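Local atomic coordinates of transcriptional protein SWT1 (Saccharomyces cerevisiae, PDB entry 4PQZ), a protein that takes part in transcription, probably as a transcriptional activator, and carries RNA endonuclease activity, this C-terminal piece being its HEPN-like helical domain. Residues Phe143-Glu146 and Glu147-Leu151; Asn121-Asp124 and Leu125-Glu129; Lys109-Thr113 and Val114-Lys118. All blocks are in the same frame, centred on the assembly; numbering follows the deposited sequence.

Contact 1. Residues Phe143-Glu146 and Glu147-Leu151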
ATOM      1  N   PHE A 143     -12.473   2.323  -6.382  1.00 53.00           N
ATOM      2  CA  PHE A 143     -12.459   1.085  -7.148  1.00 54.93           C
ATOM      3  C   PHE A 143     -13.862   0.457  -7.155  1.00 50.62           C
ATOM      4  O   PHE A 143     -14.809   0.977  -6.542  1.00 37.54           O
ATOM      5  CB  PHE A 143     -11.417   0.103  -6.597  1.00 52.26           C
ATOM      6  CG  PHE A 143      -9.989   0.513  -6.855  1.00 58.48           C
ATOM      7  CD1 PHE A 143      -9.686   1.707  -7.518  1.00 61.43           C
ATOM      8  CD2 PHE A 143      -8.938  -0.304  -6.442  1.00 48.49           C
ATOM      9  CE1 PHE A 143      -8.350   2.089  -7.746  1.00 56.19           C
ATOM     10  CE2 PHE A 143      -7.594   0.067  -6.679  1.00 51.49           C
ATOM     11  CZ  PHE A 143      -7.302   1.268  -7.324  1.00 40.14           C
ATOM     12  N   THR A 144     -14.005  -0.658  -7.849  1.00 44.73           N
ATOM     13  CA  THR A 144     -15.308  -1.325  -7.888  1.00 58.23           C
ATOM     14  C   THR A 144     -15.613  -2.049  -6.568  1.00 58.38           C
ATOM     15  O   THR A 144     -14.706  -2.326  -5.772  1.00 51.91           O
ATOM     16  CB  THR A 144     -15.397  -2.295  -9.058  1.00 53.07           C
ATOM     17  OG1 THR A 144     -14.691  -3.501  -8.741  1.00 63.92           O
ATOM     18  CG2 THR A 144     -14.794  -1.650 -10.323  1.00 52.85           C
ATOM     19  N   ASN A 145     -16.893  -2.324  -6.327  1.00 63.58           N
ATOM     20  CA  ASN A 145     -17.313  -3.026  -5.113  1.00 63.37           C
ATOM     21  C   ASN A 145     -16.584  -4.366  -4.986  1.00 53.38           C
ATOM     22  O   ASN A 145     -16.178  -4.779  -3.894  1.00 57.81           O
ATOM     23  CB  ASN A 145     -18.833  -3.223  -5.114  1.00 67.93           C
ATOM     24  CG  ASN A 145     -19.361  -3.789  -3.795  1.00 65.61           C
ATOM     25  OD1 ASN A 145     -19.526  -5.005  -3.649  1.00 55.83           O
ATOM     26  ND2 ASN A 145     -19.629  -2.907  -2.831  1.00 64.08           N
ATOM     27  N   GLU A 146     -16.387  -5.009  -6.128  1.00 45.82           N
ATOM     28  CA  GLU A 146     -15.655  -6.269  -6.233  1.00 63.56           C
ATOM     29  C   GLU A 146     -14.210  -6.181  -5.740  1.00 70.01           C
ATOM     30  O   GLU A 146     -13.745  -7.038  -4.971  1.00 54.09           O
ATOM     31  CB  GLU A 146     -15.620  -6.690  -7.687  1.00 66.23           C
ATOM     32  CG  GLU A 146     -15.263  -8.126  -7.882  1.00 86.43           C
ATOM     33  CD  GLU A 146     -15.992  -8.702  -9.066  1.00 99.23           C
ATOM     34  OE1 GLU A 146     -15.501  -8.505 -10.197  1.00108.77           O
ATOM     35  OE2 GLU A 146     -17.065  -9.320  -8.868  1.00 98.50           O
ATOM     36  N   GLU A 147     -13.496  -5.158  -6.212  1.00 61.41           N
ATOM     37  CA  GLU A 147     -12.087  -5.009  -5.888  1.00 54.93           C
ATOM     38  C   GLU A 147     -11.956  -4.679  -4.416  1.00 46.19           C
ATOM     39  O   GLU A 147     -11.043  -5.163  -3.747  1.00 55.41           O
ATOM     40  CB  GLU A 147     -11.392  -3.981  -6.808  1.00 53.26           C
ATOM     41  CG  GLU A 147     -11.204  -4.528  -8.237  1.00 44.48           C
ATOM     42  CD  GLU A 147     -10.946  -3.443  -9.292  1.00 68.72           C
ATOM     43  OE1 GLU A 147     -11.264  -2.254  -9.047  1.00 65.33           O
ATOM     44  OE2 GLU A 147     -10.428  -3.794 -10.381  1.00 68.38           O
ATOM     45  N   LYS A 148     -12.907  -3.896  -3.911  1.00 43.01           N
ATOM     46  CA  LYS A 148     -12.997  -3.584  -2.484  1.00 40.07           C
ATOM     47  C   LYS A 148     -13.251  -4.799  -1.561  1.00 50.09           C
ATOM     48  O   LYS A 148     -12.610  -4.906  -0.512  1.00 48.50           O
ATOM     49  CB  LYS A 148     -14.018  -2.460  -2.246  1.00 59.73           C
ATOM     50  CG  LYS A 148     -13.517  -1.064  -2.657  1.00 51.24           C
ATOM     51  CD  LYS A 148     -14.579  -0.246  -3.364  1.00 61.08           C
ATOM     52  CE  LYS A 148     -15.237   0.774  -2.463  1.00 49.87           C
ATOM     53  NZ  LYS A 148     -16.705   0.892  -2.801  1.00 53.37           N
ATOM     54  N   GLN A 149     -14.174  -5.696  -1.944  1.00 49.05           N
ATOM     55  CA  GLN A 149     -14.377  -6.976  -1.245  1.00 46.51           C
ATOM     56  C   GLN A 149     -13.077  -7.792  -1.240  1.00 52.77           C
ATOM     57  O   GLN A 149     -12.653  -8.327  -0.208  1.00 45.29           O
ATOM     58  CB  GLN A 149     -15.500  -7.805  -1.908  1.00 54.36           C
ATOM     59  CG  GLN A 149     -16.905  -7.181  -1.845  1.00 49.70           C
ATOM     60  CD  GLN A 149     -17.993  -8.098  -2.412  1.00 55.43           C
ATOM     61  OE1 GLN A 149     -17.938  -9.314  -2.249  1.00 54.51           O
ATOM     62  NE2 GLN A 149     -18.985  -7.510  -3.081  1.00 50.63           N
ATOM     63  N   SER A 150     -12.439  -7.860  -2.406  1.00 61.14           N
ATOM     64  CA  SER A 150     -11.173  -8.559  -2.567  1.00 58.22           C
ATOM     65  C   SER A 150     -10.092  -8.011  -1.624  1.00 67.70           C
ATOM     66  O   SER A 150      -9.226  -8.758  -1.160  1.00 70.16           O
ATOM     67  CB  SER A 150     -10.734  -8.480  -4.036  1.00 73.13           C
ATOM     68  OG  SER A 150      -9.391  -8.880  -4.212  1.00 86.39           O
ATOM     69  N   LEU A 151     -10.153  -6.716  -1.321  1.00 59.27           N
ATOM     70  CA  LEU A 151      -9.192  -6.115  -0.401  1.00 54.64           C
ATOM     71  C   LEU A 151      -9.482  -6.507   1.045  1.00 50.31           C
ATOM     72  O   LEU A 151      -8.564  -6.809   1.797  1.00 52.83           O
ATOM     73  CB  LEU A 151      -9.151  -4.585  -0.547  1.00 59.32           C
ATOM     74  CG  LEU A 151      -8.150  -3.889   0.392  1.00 58.66           C
ATOM     75  CD1 LEU A 151      -6.718  -4.186  -0.044  1.00 48.15           C
ATOM     76  CD2 LEU A 151      -8.403  -2.380   0.533  1.00 47.33           C
TER

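Contact 2. Residues Asn121-Asp124 and Leu125-Glu129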
ATOM      1  N   ASN A 121      10.296  -7.692  13.528  1.00 76.47           N
ATOM      2  CA  ASN A 121       9.677  -8.077  14.801  1.00 77.83           C
ATOM      3  C   ASN A 121       8.154  -7.938  14.776  1.00 76.15           C
ATOM      4  O   ASN A 121       7.595  -7.392  13.821  1.00 69.04           O
ATOM      5  CB  ASN A 121      10.279  -7.298  15.977  1.00 76.39           C
ATOM      6  CG  ASN A 121      10.148  -5.792  15.822  1.00 71.85           C
ATOM      7  OD1 ASN A 121       9.054  -5.245  15.902  1.00 70.26           O
ATOM      8  ND2 ASN A 121      11.274  -5.114  15.625  1.00 73.66           N
ATOM      9  N   LEU A 122       7.485  -8.432  15.816  1.00 64.39           N
ATOM     10  CA  LEU A 122       6.020  -8.477  15.818  1.00 61.03           C
ATOM     11  C   LEU A 122       5.404  -7.092  15.901  1.00 49.28           C
ATOM     12  O   LEU A 122       4.411  -6.800  15.231  1.00 55.46           O
ATOM     13  CB  LEU A 122       5.470  -9.368  16.949  1.00 75.35           C
ATOM     14  CG  LEU A 122       3.939  -9.549  16.921  1.00 79.53           C
ATOM     15  CD1 LEU A 122       3.500 -10.278  15.649  1.00 83.22           C
ATOM     16  CD2 LEU A 122       3.388 -10.258  18.177  1.00 66.11           C
ATOM     17  N   ASN A 123       5.991  -6.241  16.733  1.00 55.13           N
ATOM     18  CA  ASN A 123       5.562  -4.853  16.829  1.00 57.69           C
ATOM     19  C   ASN A 123       5.614  -4.146  15.453  1.00 59.12           C
ATOM     20  O   ASN A 123       4.646  -3.506  15.028  1.00 59.47           O
ATOM     21  CB  ASN A 123       6.413  -4.113  17.866  1.00 50.98           C
ATOM     22  CG  ASN A 123       6.147  -2.611  17.878  1.00 70.19           C
ATOM     23  OD1 ASN A 123       4.989  -2.173  17.823  1.00 63.38           O
ATOM     24  ND2 ASN A 123       7.225  -1.809  17.938  1.00 58.34           N
ATOM     25  N   ASP A 124       6.744  -4.298  14.762  1.00 62.58           N
ATOM     26  CA  ASP A 124       6.965  -3.688  13.451  1.00 58.72           C
ATOM     27  C   ASP A 124       5.999  -4.244  12.409  1.00 55.39           C
ATOM     28  O   ASP A 124       5.532  -3.512  11.537  1.00 46.32           O
ATOM     29  CB  ASP A 124       8.411  -3.904  12.992  1.00 61.42           C
ATOM     30  CG  ASP A 124       9.402  -2.985  13.700  1.00 66.58           C
ATOM     31  OD1 ASP A 124       9.005  -2.310  14.672  1.00 69.02           O
ATOM     32  OD2 ASP A 124      10.580  -2.944  13.279  1.00 61.85           O
ATOM     33  N   LEU A 125       5.694  -5.536  12.522  1.00 67.48           N
ATOM     34  CA  LEU A 125       4.756  -6.201  11.617  1.00 61.74           C
ATOM     35  C   LEU A 125       3.327  -5.700  11.801  1.00 64.17           C
ATOM     36  O   LEU A 125       2.600  -5.521  10.828  1.00 68.12           O
ATOM     37  CB  LEU A 125       4.825  -7.721  11.782  1.00 52.04           C
ATOM     38  CG  LEU A 125       3.946  -8.565  10.848  1.00 69.08           C
ATOM     39  CD1 LEU A 125       4.147  -8.179   9.378  1.00 70.28           C
ATOM     40  CD2 LEU A 125       4.190 -10.061  11.057  1.00 78.24           C
ATOM     41  N   ARG A 126       2.933  -5.457  13.048  1.00 55.46           N
ATOM     42  CA  ARG A 126       1.616  -4.894  13.324  1.00 50.15           C
ATOM     43  C   ARG A 126       1.558  -3.447  12.871  1.00 51.91           C
ATOM     44  O   ARG A 126       0.568  -3.010  12.280  1.00 60.34           O
ATOM     45  CB  ARG A 126       1.272  -5.000  14.816  1.00 49.86           C
ATOM     46  CG  ARG A 126       1.249  -6.430  15.311  1.00 52.72           C
ATOM     47  CD  ARG A 126       0.605  -6.545  16.671  1.00 60.53           C
ATOM     48  NE  ARG A 126      -0.072  -7.831  16.820  1.00 67.73           N
ATOM     49  CZ  ARG A 126      -1.333  -8.058  16.446  1.00 77.43           C
ATOM     50  NH1 ARG A 126      -2.059  -7.088  15.901  1.00 71.91           N
ATOM     51  NH2 ARG A 126      -1.870  -9.257  16.617  1.00 90.10           N
ATOM     52  N   THR A 127       2.625  -2.708  13.154  1.00 53.57           N
ATOM     53  CA  THR A 127       2.733  -1.309  12.733  1.00 52.96           C
ATOM     54  C   THR A 127       2.664  -1.191  11.209  1.00 48.99           C
ATOM     55  O   THR A 127       1.968  -0.328  10.678  1.00 35.83           O
ATOM     56  CB  THR A 127       4.033  -0.654  13.263  1.00 48.52           C
ATOM     57  OG1 THR A 127       3.953  -0.544  14.690  1.00 49.35           O
ATOM     58  CG2 THR A 127       4.230   0.741  12.671  1.00 46.44           C
ATOM     59  N   PHE A 128       3.368  -2.091  10.527  1.00 52.65           N
ATOM     60  CA  PHE A 128       3.390  -2.145   9.075  1.00 45.28           C
ATOM     61  C   PHE A 128       2.001  -2.430   8.528  1.00 47.98           C
ATOM     62  O   PHE A 128       1.457  -1.644   7.747  1.00 53.69           O
ATOM     63  CB  PHE A 128       4.385  -3.219   8.593  1.00 39.30           C
ATOM     64  CG  PHE A 128       4.493  -3.319   7.093  1.00 51.00           C
ATOM     65  CD1 PHE A 128       5.327  -2.462   6.387  1.00 47.28           C
ATOM     66  CD2 PHE A 128       3.748  -4.264   6.384  1.00 47.43           C
ATOM     67  CE1 PHE A 128       5.424  -2.545   4.988  1.00 46.25           C
ATOM     68  CE2 PHE A 128       3.835  -4.351   5.001  1.00 53.58           C
ATOM     69  CZ  PHE A 128       4.679  -3.493   4.303  1.00 61.97           C
ATOM     70  N   GLU A 129       1.440  -3.565   8.940  1.00 52.61           N
ATOM     71  CA  GLU A 129       0.134  -4.001   8.468  1.00 54.26           C
ATOM     72  C   GLU A 129      -0.974  -3.008   8.794  1.00 57.77           C
ATOM     73  O   GLU A 129      -1.805  -2.732   7.932  1.00 47.22           O
ATOM     74  CB  GLU A 129      -0.208  -5.397   9.001  1.00 57.13           C
ATOM     75  CG  GLU A 129      -1.438  -6.042   8.357  1.00 60.46           C
ATOM     76  CD  GLU A 129      -2.765  -5.548   8.943  1.00 60.54           C
ATOM     77  OE1 GLU A 129      -3.790  -5.612   8.228  1.00 57.85           O
ATOM     78  OE2 GLU A 129      -2.785  -5.097  10.113  1.00 53.99           O
TER
HETATM   79  O   HOH W   1       6.793  -0.563  15.073  1.00 40.13           O

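Contact 3. Residues Lys109-Thr113 and Val114-Lys118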
ATOM      1  N   LYS A 109       6.635  12.075   1.396  1.00 51.07           N
ATOM      2  CA  LYS A 109       7.944  12.577   1.004  1.00 54.15           C
ATOM      3  C   LYS A 109       9.049  11.590   1.391  1.00 50.65           C
ATOM      4  O   LYS A 109       9.953  11.302   0.602  1.00 57.67           O
ATOM      5  CB  LYS A 109       8.172  13.946   1.647  1.00 61.52           C
ATOM      6  CG  LYS A 109       9.275  14.795   1.020  1.00 78.89           C
ATOM      7  CD  LYS A 109       9.042  16.275   1.327  1.00 88.65           C
ATOM      8  CE  LYS A 109      10.349  17.018   1.532  1.00 93.03           C
ATOM      9  NZ  LYS A 109      11.378  16.574   0.561  1.00 93.31           N
ATOM     10  N   SER A 110       8.970  11.077   2.613  1.00 50.71           N
ATOM     11  CA  SER A 110       9.931  10.088   3.106  1.00 60.45           C
ATOM     12  C   SER A 110       9.279   9.296   4.231  1.00 58.14           C
ATOM     13  O   SER A 110       9.174   9.766   5.367  1.00 61.68           O
ATOM     14  CB  SER A 110      11.226  10.753   3.606  1.00 58.09           C
ATOM     15  OG  SER A 110      12.261   9.793   3.820  1.00 50.29           O
ATOM     16  N   LEU A 111       8.814   8.102   3.890  1.00 48.79           N
ATOM     17  CA  LEU A 111       8.221   7.196   4.860  1.00 53.26           C
ATOM     18  C   LEU A 111       9.277   6.718   5.841  1.00 58.75           C
ATOM     19  O   LEU A 111      10.436   6.526   5.464  1.00 53.37           O
ATOM     20  CB  LEU A 111       7.629   5.970   4.157  1.00 47.13           C
ATOM     21  CG  LEU A 111       6.309   6.052   3.397  1.00 47.65           C
ATOM     22  CD1 LEU A 111       6.010   4.681   2.788  1.00 42.55           C
ATOM     23  CD2 LEU A 111       5.191   6.489   4.341  1.00 45.48           C
ATOM     24  N   PRO A 112       8.876   6.510   7.103  1.00 54.95           N
ATOM     25  CA  PRO A 112       9.756   5.836   8.063  1.00 38.43           C
ATOM     26  C   PRO A 112      10.092   4.440   7.560  1.00 40.12           C
ATOM     27  O   PRO A 112       9.249   3.812   6.924  1.00 51.56           O
ATOM     28  CB  PRO A 112       8.883   5.749   9.324  1.00 40.69           C
ATOM     29  CG  PRO A 112       7.939   6.920   9.209  1.00 45.57           C
ATOM     30  CD  PRO A 112       7.619   6.969   7.722  1.00 49.18           C
ATOM     31  N   THR A 113      11.299   3.967   7.841  1.00 43.80           N
ATOM     32  CA  THR A 113      11.752   2.658   7.377  1.00 57.78           C
ATOM     33  C   THR A 113      10.849   1.484   7.814  1.00 58.54           C
ATOM     34  O   THR A 113      10.765   0.470   7.114  1.00 54.62           O
ATOM     35  CB  THR A 113      13.226   2.383   7.784  1.00 86.62           C
ATOM     36  OG1 THR A 113      13.373   2.519   9.201  1.00 88.77           O
ATOM     37  CG2 THR A 113      14.167   3.368   7.092  1.00 94.56           C
ATOM     38  N   VAL A 114      10.173   1.619   8.955  1.00 52.42           N
ATOM     39  CA  VAL A 114       9.267   0.564   9.428  1.00 63.19           C
ATOM     40  C   VAL A 114       8.134   0.298   8.424  1.00 60.65           C
ATOM     41  O   VAL A 114       7.623  -0.821   8.310  1.00 49.73           O
ATOM     42  CB  VAL A 114       8.666   0.874  10.833  1.00 40.12           C
ATOM     43  CG1 VAL A 114       7.757   2.087  10.786  1.00 39.56           C
ATOM     44  CG2 VAL A 114       7.912  -0.346  11.366  1.00 45.78           C
ATOM     45  N   LEU A 115       7.775   1.343   7.686  1.00 59.10           N
ATOM     46  CA  LEU A 115       6.714   1.290   6.702  1.00 48.23           C
ATOM     47  C   LEU A 115       7.232   0.925   5.305  1.00 51.06           C
ATOM     48  O   LEU A 115       6.446   0.575   4.424  1.00 53.06           O
ATOM     49  CB  LEU A 115       5.972   2.630   6.676  1.00 41.06           C
ATOM     50  CG  LEU A 115       5.317   3.021   8.005  1.00 42.78           C
ATOM     51  CD1 LEU A 115       4.638   4.400   7.955  1.00 36.87           C
ATOM     52  CD2 LEU A 115       4.337   1.931   8.461  1.00 46.32           C
ATOM     53  N   LYS A 116       8.551   0.982   5.111  1.00 71.32           N
ATOM     54  CA  LYS A 116       9.160   0.803   3.780  1.00 69.60           C
ATOM     55  C   LYS A 116       9.832  -0.547   3.557  1.00 69.44           C
ATOM     56  O   LYS A 116      10.298  -0.828   2.450  1.00 59.68           O
ATOM     57  CB  LYS A 116      10.200   1.892   3.501  1.00 51.27           C
ATOM     58  CG  LYS A 116       9.623   3.267   3.339  1.00 56.99           C
ATOM     59  CD  LYS A 116      10.636   4.250   2.742  1.00 61.79           C
ATOM     60  CE  LYS A 116      11.865   4.426   3.615  1.00 63.41           C
ATOM     61  NZ  LYS A 116      12.352   5.841   3.591  1.00 61.40           N
ATOM     62  N   SER A 117       9.900  -1.372   4.599  1.00 67.28           N
ATOM     63  CA  SER A 117      10.685  -2.604   4.519  1.00 68.94           C
ATOM     64  C   SER A 117      10.055  -3.769   5.272  1.00 61.03           C
ATOM     65  O   SER A 117       9.045  -3.605   5.967  1.00 57.06           O
ATOM     66  CB  SER A 117      12.133  -2.366   4.990  1.00 73.36           C
ATOM     67  OG  SER A 117      12.190  -1.659   6.221  1.00 71.90           O
ATOM     68  N   LYS A 118      10.655  -4.948   5.113  1.00 58.87           N
ATOM     69  CA  LYS A 118      10.145  -6.170   5.727  1.00 66.43           C
ATOM     70  C   LYS A 118      10.297  -6.129   7.239  1.00 68.68           C
ATOM     71  O   LYS A 118      11.403  -5.930   7.748  1.00 67.22           O
ATOM     72  CB  LYS A 118      10.861  -7.401   5.174  1.00 70.07           C
ATOM     73  CG  LYS A 118      10.128  -8.704   5.484  1.00 77.11           C
ATOM     74  CD  LYS A 118      10.931  -9.936   5.069  1.00 81.84           C
ATOM     75  CE  LYS A 118      11.610 -10.576   6.276  1.00 86.97           C
ATOM     76  NZ  LYS A 118      11.607 -12.068   6.183  1.00 93.25           N
TER

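Contact 1. Residues Phe143-Glu146 and Glu147-Leu151
Glu-147 reaches back over the first turn of its helix to meet Thr-144 and Phe-143, and the pair Thr-144 and Glu-147 is a worked case of the capping box. Glu-147 CB lies 3.8 Å from Thr-144 O. With CG anti to the carbonyl carbon (chi1 -72°) and the chain extended beyond it, the side chain runs back toward the start of the helix: CG and then CD pass Thr-144 OG1, and Glu-147 OE1 ends 3.4 Å from Phe-143 CB. At that tip Glu-147 OE1 accepts a weak hydrogen bond from Thr-144 N at 3.4 Å. The reciprocal half of the box is the bond from Glu-147 N to Thr-144 OG1, 3.3 Å long. The Glu-147 and Phe-143 side chains cross at about a right angle, with the carboxylate plane turned 64° from the ring.

Within the same first turns, Gln-149 NE2 donates to Asn-145 OD1 over 2.6 Å. The oxygen lies in the amide plane of Gln-149, whereas the two amide planes are 78° apart. Lys-148 bends along its chain and lays CD 3.2 Å from Thr-144 O, the same carbonyl that takes the helical bond from Lys-148 N.

The aromatic side continues into the fold: Phe-143 meets the His-56 ring edge-to-face, and Glu-147 also touches Phe-52 and His-56 of helix 35-62. At the start of helix 145-163, where no preceding turn supplies carbonyls, the hydroxyl thus accepts one N-H and the carboxylate, weakly, another, and a negative carboxylate there would probably interact favourably with the helix dipole.

Contact 2. Residues Asn121-Asp124 and Leu125-Glu129
Leu-125 N donates to Asn-121 O at 3.0 Å, the first of a run of backbone bonds that joins 121-124 to 125-129 as one helical stretch. Arg-126 N to Leu-122 O, Thr-127 N to Asn-123 O and Phe-128 N to Asp-124 O follow in turn, the last of them 2.8 Å long.

Side-chain polar contacts sit at the start and along the flanks. Asn-121 is the N-cap of helix 122-139: its OD1 accepts from Asp-124 N at 2.7 Å, with the donor tilted 29° from the plane of the side-chain carbonyl. This is the familiar opening of a helix, here of one of the long helices of a HEPN-like, all-helical domain. On one flank, Thr-127 OG1 lies anti to its own carbonyl carbon (chi1 -67°), a torsion that turns the hydroxyl back along the helix to 3.1 Å from Asn-123 O. The hydroxyl has a second possible partner, a water 2.9 Å from Thr-127 OG1. That water donates to Asp-124 OD1 at 2.8 Å and so bridges two side chains three residues apart. The side chains of Asn-123 and Thr-127 run alongside each other, pointing the same way. Arg-126 NH2 is hydrogen-bonded to Asn-163 OD1 near the end of the chain.

Side-chain packing is looser. Leu-122 CG stands 4.4 Å from Arg-126 NE, approaching the guanidinium obliquely. Leu-125 turns to other parts of the fold, touching Pro-119, Phe-35 and Ile-162. Phe-128 meets the ring of Trp-132 further along the same helix, their planes at about 55°.

Contact 3. Residues Lys109-Thr113 and Val114-Lys118
Chi1 of -68° sets Lys-116 CG anti to its carbonyl carbon, and bends at chi3 and chi4 then carry the chain back across Leu-111, whose CB the backbone directs toward 114-118. CG of Lys-116 presses on Leu-111 CB at 3.5 Å, tighter than usual for two carbons. Beyond it the ammonium group meets the backbone: Lys-116 NZ donates to Leu-111 O at 2.8 Å, in the carbonyl plane. A lysine thereby spends its aliphatic part on packing and its tip on closing the turn.

Thr-113 O illustrates a doubly used acceptor. Ser-117 OG reaches Thr-113 O at 2.7 Å from one face of its plane, and Lys-116 N, 3.0 Å away, from the opposite face. The latter bond, like that from Leu-115 N to Pro-112 O, spans three residues, the spacing of a tight 3-10-like turn. Pro-112 lies alongside Leu-115, its CD 3.9 Å from Leu-115 CD1, and Leu-111 CD2 comes within 4.2 Å of that same methyl.

The short, weakly bonded helix 113-116 lies against helix 122-139: Leu-115 packs on Phe-131, its carbonyl accepts from Trp-132 NE1, and Val-114 touches Asp-124 and Thr-127. Leu-111 reaches Trp-132 as well as Ile-79 and Ser-83 of helix 79-88, bridging the two helices.

Along the chain the three contacts are strictly in series, with no nesting or crossing. Contact 3 comes first, closing a short turn between the loop after helix 90-97 and helix 113-116. Contact 2 opens helix 122-139 a few residues later, and the two touch, their centres about 12 Å apart: Phe-128 CE1 lies 3.3 Å from Leu-115 O. Contact 1 begins the next helix, 145-163, with its centre about 25 Å from that of contact 2 and their nearest atoms about 8 Å apart. Contacts 1 and 3 lie on opposite sides of the chain's centre. Contacts 1 and 2 thus mark the starts of two successive long helices, both packed on helix 35-62.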